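Long-range contacts in probable aminotransferase (Pseudomonas aeruginosa, PDB 5YKR), which is a probable class-III aminotransferase of the pyridoxal-phosphate-dependent superfamily, with two copies of the chain in its assembly: residues V161-Y166 with L202-D207; G233-A238 with H393-G398. One frame throughout, in Å; residues are numbered along the deposited sequence.

Contact 1: residues V161-Y166 with L202-D207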
ATOM      1  N   VAL A 161      -9.886 -13.985  13.874  1.00  9.22           N
ATOM      2  CA  VAL A 161     -10.052 -12.581  14.151  1.00  9.63           C
ATOM      3  C   VAL A 161     -11.199 -12.425  15.179  1.00 10.26           C
ATOM      4  O   VAL A 161     -11.955 -13.370  15.451  1.00  9.94           O
ATOM      5  CB  VAL A 161     -10.274 -11.714  12.928  1.00 10.55           C
ATOM      6  CG1 VAL A 161      -9.091 -11.809  11.973  1.00 12.47           C
ATOM      7  CG2 VAL A 161     -11.571 -12.092  12.217  1.00 11.22           C
ATOM      8  N   PHE A 162     -11.308 -11.219  15.739  1.00 10.59           N
ATOM      9  CA  PHE A 162     -12.329 -10.909  16.741  1.00 10.19           C
ATOM     10  C   PHE A 162     -13.463 -10.084  16.159  1.00 10.35           C
ATOM     11  O   PHE A 162     -13.278  -9.253  15.262  1.00  9.99           O
ATOM     12  CB  PHE A 162     -11.677 -10.238  17.965  1.00 11.20           C
ATOM     13  CG  PHE A 162     -10.704 -11.157  18.672  1.00 12.10           C
ATOM     14  CD1 PHE A 162     -11.165 -12.185  19.452  1.00 13.88           C
ATOM     15  CD2 PHE A 162      -9.365 -11.057  18.497  1.00 16.72           C
ATOM     16  CE1 PHE A 162     -10.310 -13.068  20.075  1.00 14.08           C
ATOM     17  CE2 PHE A 162      -8.500 -11.947  19.091  1.00 16.52           C
ATOM     18  CZ  PHE A 162      -8.966 -12.957  19.882  1.00 15.07           C
ATOM     19  N   ASN A 163     -14.665 -10.291  16.691  1.00 10.33           N
ATOM     20  CA  ASN A 163     -15.828  -9.595  16.154  1.00 10.28           C
ATOM     21  C   ASN A 163     -15.635  -8.068  16.346  1.00 10.20           C
ATOM     22  O   ASN A 163     -15.216  -7.616  17.431  1.00 11.53           O
ATOM     23  CB  ASN A 163     -17.108 -10.108  16.848  1.00 10.38           C
ATOM     24  CG  ASN A 163     -18.382  -9.685  16.142  1.00 10.69           C
ATOM     25  OD1 ASN A 163     -18.428  -9.506  14.921  1.00 12.62           O
ATOM     26  ND2 ASN A 163     -19.435  -9.407  16.962  1.00 11.58           N
ATOM     27  N   CYS A 164     -15.938  -7.324  15.302  1.00  9.40           N
ATOM     28  CA  CYS A 164     -15.801  -5.858  15.239  1.00 10.25           C
ATOM     29  C   CYS A 164     -14.360  -5.374  15.316  1.00 10.40           C
ATOM     30  O   CYS A 164     -14.108  -4.218  15.648  1.00 11.41           O
ATOM     31  CB  CYS A 164     -16.699  -5.140  16.272  1.00 11.07           C
ATOM     32  SG  CYS A 164     -18.422  -5.606  16.137  1.00 14.47           S
ATOM     33  N   ASN A 165     -13.447  -6.224  14.830  1.00  9.98           N
ATOM     34  CA  ASN A 165     -12.075  -5.841  14.568  1.00  9.90           C
ATOM     35  C   ASN A 165     -11.988  -4.760  13.484  1.00  9.46           C
ATOM     36  O   ASN A 165     -12.921  -4.564  12.686  1.00 10.14           O
ATOM     37  CB  ASN A 165     -11.268  -7.051  14.063  1.00 10.03           C
ATOM     38  CG  ASN A 165     -11.639  -7.487  12.650  1.00  9.70           C
ATOM     39  OD1 ASN A 165     -11.250  -6.834  11.701  1.00  9.80           O
ATOM     40  ND2 ASN A 165     -12.414  -8.583  12.515  1.00  9.64           N
ATOM     41  N   TYR A 166     -10.817  -4.131  13.396  1.00  9.26           N
ATOM     42  CA  TYR A 166     -10.399  -3.556  12.088  1.00  9.65           C
ATOM     43  C   TYR A 166      -8.911  -3.726  11.960  1.00  9.31           C
ATOM     44  O   TYR A 166      -8.157  -3.343  12.857  1.00 10.96           O
ATOM     45  CB  TYR A 166     -10.778  -2.077  11.876  1.00 10.86           C
ATOM     46  CG  TYR A 166     -10.502  -1.587  10.456  1.00 12.26           C
ATOM     47  CD1 TYR A 166     -11.238  -2.101   9.414  1.00 12.44           C
ATOM     48  CD2 TYR A 166      -9.521  -0.652  10.159  1.00 13.39           C
ATOM     49  CE1 TYR A 166     -11.031  -1.720   8.110  1.00 11.54           C
ATOM     50  CE2 TYR A 166      -9.312  -0.242   8.820  1.00 12.33           C
ATOM     51  CZ  TYR A 166     -10.094  -0.797   7.812  1.00 12.23           C
ATOM     52  OH  TYR A 166      -9.928  -0.429   6.470  1.00 12.74           O
ATOM     53  N   LEU A 202     -14.168 -16.840  13.683  1.00 10.73           N
ATOM     54  CA  LEU A 202     -14.516 -15.615  14.412  1.00 10.10           C
ATOM     55  C   LEU A 202     -14.828 -15.923  15.862  1.00 10.49           C
ATOM     56  O   LEU A 202     -15.527 -16.900  16.175  1.00 10.94           O
ATOM     57  CB  LEU A 202     -15.688 -14.959  13.740  1.00 10.37           C
ATOM     58  CG  LEU A 202     -16.109 -13.598  14.261  1.00 11.13           C
ATOM     59  CD1 LEU A 202     -14.983 -12.566  14.102  1.00 11.61           C
ATOM     60  CD2 LEU A 202     -17.427 -13.085  13.616  1.00 10.92           C
ATOM     61  N   VAL A 203     -14.306 -15.099  16.753  1.00 10.76           N
ATOM     62  CA  VAL A 203     -14.530 -15.169  18.183  1.00 13.10           C
ATOM     63  C   VAL A 203     -14.810 -13.782  18.727  1.00 11.79           C
ATOM     64  O   VAL A 203     -14.390 -12.796  18.114  1.00 11.59           O
ATOM     65  CB  VAL A 203     -13.262 -15.800  18.856  1.00 17.56           C
ATOM     66  CG1 VAL A 203     -13.450 -16.055  20.292  1.00 21.28           C
ATOM     67  CG2 VAL A 203     -12.840 -17.102  18.145  1.00 17.83           C
ATOM     68  N   GLU A 204     -15.495 -13.668  19.847  1.00 12.39           N
ATOM     69  CA  GLU A 204     -15.546 -12.381  20.566  1.00 12.57           C
ATOM     70  C   GLU A 204     -14.255 -12.221  21.373  1.00 12.27           C
ATOM     71  O   GLU A 204     -13.690 -13.198  21.915  1.00 12.45           O
ATOM     72  CB  GLU A 204     -16.726 -12.296  21.548  1.00 14.08           C
ATOM     73  CG  GLU A 204     -18.092 -12.114  20.919  1.00 15.50           C
ATOM     74  CD  GLU A 204     -18.355 -10.799  20.242  1.00 14.47           C
ATOM     75  OE1 GLU A 204     -17.575  -9.833  20.333  1.00 15.50           O
ATOM     76  OE2 GLU A 204     -19.394 -10.730  19.552  1.00 15.06           O
ATOM     77  N   PHE A 205     -13.820 -10.968  21.494  1.00 12.53           N
ATOM     78  CA  PHE A 205     -12.709 -10.612  22.423  1.00 13.13           C
ATOM     79  C   PHE A 205     -13.087 -11.026  23.842  1.00 13.44           C
ATOM     80  O   PHE A 205     -14.286 -11.140  24.178  1.00 13.52           O
ATOM     81  CB  PHE A 205     -12.473  -9.110  22.326  1.00 13.29           C
ATOM     82  CG  PHE A 205     -11.099  -8.605  22.679  1.00 12.87           C
ATOM     83  CD1 PHE A 205      -9.999  -8.973  21.962  1.00 12.97           C
ATOM     84  CD2 PHE A 205     -10.941  -7.573  23.642  1.00 14.29           C
ATOM     85  CE1 PHE A 205      -8.762  -8.440  22.224  1.00 13.49           C
ATOM     86  CE2 PHE A 205      -9.707  -7.008  23.874  1.00 14.24           C
ATOM     87  CZ  PHE A 205      -8.606  -7.461  23.177  1.00 14.29           C
ATOM     88  N   ASN A 206     -12.088 -11.279  24.689  1.00 12.72           N
ATOM     89  CA  ASN A 206     -12.327 -11.563  26.102  1.00 14.00           C
ATOM     90  C   ASN A 206     -13.149 -12.843  26.337  1.00 14.92           C
ATOM     91  O   ASN A 206     -13.976 -12.927  27.275  1.00 17.10           O
ATOM     92  CB  ASN A 206     -12.950 -10.344  26.810  1.00 14.38           C
ATOM     93  CG  ASN A 206     -11.976  -9.212  26.947  1.00 13.94           C
ATOM     94  OD1 ASN A 206     -10.781  -9.466  27.138  1.00 15.11           O
ATOM     95  ND2 ASN A 206     -12.467  -7.973  26.891  1.00 14.45           N
ATOM     96  N   ASP A 207     -12.939 -13.833  25.460  1.00 14.58           N
ATOM     97  CA  ASP A 207     -13.659 -15.115  25.576  1.00 14.86           C
ATOM     98  C   ASP A 207     -12.699 -16.285  25.322  1.00 15.08           C
ATOM     99  O   ASP A 207     -12.544 -16.795  24.188  1.00 15.69           O
ATOM    100  CB  ASP A 207     -14.828 -15.095  24.593  1.00 15.74           C
ATOM    101  CG  ASP A 207     -15.779 -16.265  24.758  1.00 17.05           C
ATOM    102  OD1 ASP A 207     -15.461 -17.253  25.470  1.00 18.20           O
ATOM    103  OD2 ASP A 207     -16.883 -16.126  24.126  1.00 21.01           O
TER
HETATM  104  O   HOH W   1     -15.116  -8.888  19.919  1.00 12.05           O
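The Phe205 ring turns its edge to one face of the Phe162 ring in a T-shaped pair, planes at 81° and centroids 5.5 Å apart. Phe205 CD1 leads, off-centre toward the rim and 4.0 Å from Phe162 CG, which chi1 of -64° sets anti to its own carbonyl carbon. Phe162 CE1 reaches Val203 CB at 4.2 Å on the same sheet face. On the face of Val161 and Leu202, Leu202 CD1 packs against Val161 CG2 at 3.9 Å and also touches the backbone at Asn163 N. Between these layers the strands pair in parallel, Val161 with Leu202 and Phe162 with Val203: Val203 N donates to Val161 O (3.2 Å) and Asn163 N to Val203 O (2.9 Å). Beyond the strands the contact becomes polar. The Asn163 and Glu204 side chains lie side by side, and Asn163 ND2 donates to Glu204 OE2 (2.9 Å) from the syn side, 33° out of the carboxylate plane. A water ties both loops together, donating to Asn163 O and Glu204 OE1 and accepting from Phe205 N. The 161-166 segment leaves the sheet through a type II turn, in which Asn165 N and ND2 grip Phe162 O from opposite faces of its plane. Strand 200-203 is an edge strand of the seven-stranded sheet within this chain and 158-162 its neighbour; Phe162 rests on Val223 and Thr225 of strand 220-225, Leu202 on strand 175-177, and Val203 against Ala210 and Ala214 of helix 208-215.

Contact 2: residues G233-A238 with H393-G398; sequences GMVPPA and HAPRNG
Val235 lies against Pro395 and the backbone that follows it, where two irregular loops of the aminotransferase fold meet: segment 233-238 lies between strand 220-225 and helix 241-251, and segment 393-398 leads from strand 385-389 into helix 398-402. Its two methyls divide the work. Val235 CG1, anti to the backbone N (chi1 -173°), faces backbone, 3.6 Å from Pro395 O and 3.7 Å from Asn397 CA. Val235 CG2 meets the proline ring, 3.9 Å from Pro395 CG, while the two side chains cross obliquely. The same Pro395 CG also comes to 3.4 Å from Met234 O. No direct hydrogen bond joins 233-238 to 393-398; instead a water donates to both Pro236 O (2.8 Å) and Pro395 O (2.7 Å). In the next shell, Ala401 of helix 398-402 touches both Val235 and Pro395, and backbone bonding with Met229 holds Val235 in its loop. Met234 runs the other way, onto strands 378-382 and 385-389. Arg396 forms a salt bridge with Glu400, and Asn397 is the N-cap of helix 398-402, its OD1 accepting from Glu400 N.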
ATOM      1  N   GLY A 233     -15.313   1.832  18.996  1.00 14.64           N
ATOM      2  CA  GLY A 233     -14.982   2.337  20.310  1.00 14.94           C
ATOM      3  C   GLY A 233     -13.833   1.515  20.897  1.00 13.96           C
ATOM      4  O   GLY A 233     -13.215   0.683  20.198  1.00 14.34           O
ATOM      5  N   MET A 234     -13.568   1.711  22.172  1.00 14.19           N
ATOM      6  CA  MET A 234     -12.470   1.009  22.822  1.00 12.58           C
ATOM      7  C   MET A 234     -12.924  -0.157  23.659  1.00 12.74           C
ATOM      8  O   MET A 234     -13.798  -0.010  24.476  1.00 14.44           O
ATOM      9  CB  MET A 234     -11.687   1.972  23.697  1.00 13.88           C
ATOM     10  CG  MET A 234     -10.871   2.934  22.889  1.00 14.43           C
ATOM     11  SD  MET A 234     -10.028   4.153  23.964  1.00 14.38           S
ATOM     12  CE  MET A 234      -9.137   4.960  22.685  1.00 15.65           C
ATOM     13  N   VAL A 235     -12.319  -1.316  23.441  1.00 12.41           N
ATOM     14  CA  VAL A 235     -12.620  -2.531  24.203  1.00 12.68           C
ATOM     15  C   VAL A 235     -11.352  -2.973  24.916  1.00 13.31           C
ATOM     16  O   VAL A 235     -10.413  -3.546  24.302  1.00 14.06           O
ATOM     17  CB  VAL A 235     -13.167  -3.683  23.324  1.00 12.53           C
ATOM     18  CG1 VAL A 235     -13.602  -4.832  24.240  1.00 13.45           C
ATOM     19  CG2 VAL A 235     -14.290  -3.191  22.401  1.00 13.05           C
ATOM     20  N   PRO A 236     -11.270  -2.695  26.216  1.00 13.91           N
ATOM     21  CA  PRO A 236     -10.089  -3.155  26.924  1.00 14.09           C
ATOM     22  C   PRO A 236     -10.020  -4.662  27.085  1.00 14.47           C
ATOM     23  O   PRO A 236     -11.068  -5.328  27.179  1.00 15.34           O
ATOM     24  CB  PRO A 236     -10.279  -2.534  28.338  1.00 16.94           C
ATOM     25  CG  PRO A 236     -11.301  -1.494  28.181  1.00 19.59           C
ATOM     26  CD  PRO A 236     -12.181  -1.927  27.070  1.00 16.20           C
ATOM     27  N   PRO A 237      -8.830  -5.239  27.106  1.00 13.76           N
ATOM     28  CA  PRO A 237      -8.683  -6.641  27.466  1.00 14.60           C
ATOM     29  C   PRO A 237      -9.040  -6.842  28.949  1.00 15.33           C
ATOM     30  O   PRO A 237      -8.706  -6.016  29.799  1.00 18.00           O
ATOM     31  CB  PRO A 237      -7.206  -6.913  27.160  1.00 15.09           C
ATOM     32  CG  PRO A 237      -6.533  -5.611  27.413  1.00 13.10           C
ATOM     33  CD  PRO A 237      -7.518  -4.550  27.009  1.00 13.71           C
ATOM     34  N   ALA A 238      -9.772  -7.916  29.225  1.00 15.65           N
ATOM     35  CA  ALA A 238     -10.134  -8.277  30.564  1.00 17.48           C
ATOM     36  C   ALA A 238      -8.911  -8.714  31.348  1.00 18.70           C
ATOM     37  O   ALA A 238      -7.888  -9.110  30.788  1.00 17.98           O
ATOM     38  CB  ALA A 238     -11.140  -9.424  30.548  1.00 17.01           C
ATOM     39  N   HIS A 393     -21.131   1.268  30.744  1.00 23.57           N
ATOM     40  CA  HIS A 393     -19.984   0.534  31.250  1.00 26.75           C
ATOM     41  C   HIS A 393     -19.081   0.157  30.065  1.00 21.82           C
ATOM     42  O   HIS A 393     -19.542   0.055  28.950  1.00 19.93           O
ATOM     43  CB  HIS A 393     -20.443  -0.742  31.958  1.00 31.63           C
ATOM     44  CG  HIS A 393     -21.376  -0.505  33.121  1.00 40.42           C
ATOM     45  ND1 HIS A 393     -20.954   0.028  34.323  1.00 46.86           N
ATOM     46  CD2 HIS A 393     -22.698  -0.748  33.260  1.00 46.37           C
ATOM     47  CE1 HIS A 393     -21.981   0.113  35.151  1.00 48.18           C
ATOM     48  NE2 HIS A 393     -23.050  -0.366  34.533  1.00 50.05           N
ATOM     49  N   ALA A 394     -17.798  -0.053  30.329  1.00 19.60           N
ATOM     50  CA  ALA A 394     -16.910  -0.524  29.302  1.00 18.91           C
ATOM     51  C   ALA A 394     -17.460  -1.822  28.679  1.00 18.50           C
ATOM     52  O   ALA A 394     -17.888  -2.732  29.395  1.00 19.46           O
ATOM     53  CB  ALA A 394     -15.526  -0.777  29.877  1.00 19.42           C
ATOM     54  N   PRO A 395     -17.404  -1.914  27.355  1.00 17.59           N
ATOM     55  CA  PRO A 395     -17.853  -3.131  26.692  1.00 16.93           C
ATOM     56  C   PRO A 395     -16.958  -4.311  26.995  1.00 15.59           C
ATOM     57  O   PRO A 395     -15.733  -4.150  27.108  1.00 16.53           O
ATOM     58  CB  PRO A 395     -17.782  -2.752  25.201  1.00 16.94           C
ATOM     59  CG  PRO A 395     -16.636  -1.759  25.124  1.00 16.37           C
ATOM     60  CD  PRO A 395     -16.826  -0.937  26.398  1.00 16.30           C
ATOM     61  N   ARG A 396     -17.530  -5.487  27.097  1.00 17.09           N
ATOM     62  CA  ARG A 396     -16.741  -6.704  27.329  1.00 17.22           C
ATOM     63  C   ARG A 396     -16.136  -7.217  26.010  1.00 14.78           C
ATOM     64  O   ARG A 396     -15.207  -7.966  26.039  1.00 16.44           O
ATOM     65  CB  ARG A 396     -17.620  -7.813  27.922  1.00 20.53           C
ATOM     66  CG  ARG A 396     -18.010  -7.537  29.365  1.00 24.96           C
ATOM     67  CD  ARG A 396     -18.916  -8.639  29.866  1.00 30.24           C
ATOM     68  NE  ARG A 396     -20.245  -8.372  29.333  1.00 38.01           N
ATOM     69  CZ  ARG A 396     -21.365  -8.264  30.056  1.00 39.39           C
ATOM     70  NH1 ARG A 396     -21.376  -8.473  31.376  1.00 50.55           N
ATOM     71  NH2 ARG A 396     -22.498  -7.975  29.432  1.00 41.24           N
ATOM     72  N   ASN A 397     -16.762  -6.860  24.883  1.00 12.76           N
ATOM     73  CA  ASN A 397     -16.319  -7.313  23.596  1.00 12.77           C
ATOM     74  C   ASN A 397     -16.798  -6.357  22.493  1.00 12.96           C
ATOM     75  O   ASN A 397     -17.578  -5.432  22.742  1.00 13.89           O
ATOM     76  CB  ASN A 397     -16.737  -8.769  23.352  1.00 13.64           C
ATOM     77  CG  ASN A 397     -18.230  -8.981  23.548  1.00 14.60           C
ATOM     78  OD1 ASN A 397     -19.043  -8.253  22.969  1.00 16.38           O
ATOM     79  ND2 ASN A 397     -18.590  -9.979  24.372  1.00 18.25           N
ATOM     80  N   GLY A 398     -16.326  -6.599  21.265  1.00 12.95           N
ATOM     81  CA  GLY A 398     -16.704  -5.774  20.164  1.00 14.24           C
ATOM     82  C   GLY A 398     -18.178  -5.815  19.837  1.00 14.69           C
ATOM     83  O   GLY A 398     -18.756  -4.795  19.477  1.00 17.25           O
TER
HETATM   84  O   HOH W   2     -13.547  -5.028  28.396  1.00 19.68           O

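Contacts 1 and 2 are neighbours, their centres about 11 Å apart, and Asn206 of the first stitches them together. Its OD1 probably accepts from Ala238 N (2.8 Å), while its ND2 probably donates to Arg396 O (2.9 Å) and is also bonded to Pro236 O, so one amide reaches both loops of contact 2. Packing adds to this: Glu204 OE1 lies 3.3 Å from Asn397 CB, and Cys164 SG 3.5 Å from Gly398 O. Lys286, which carries the pyridoxal phosphate, follows strand 281-284 of the sheet that has contact 1 at one edge; strands 255-259 and 220-225 stand between 281-284 and 158-162.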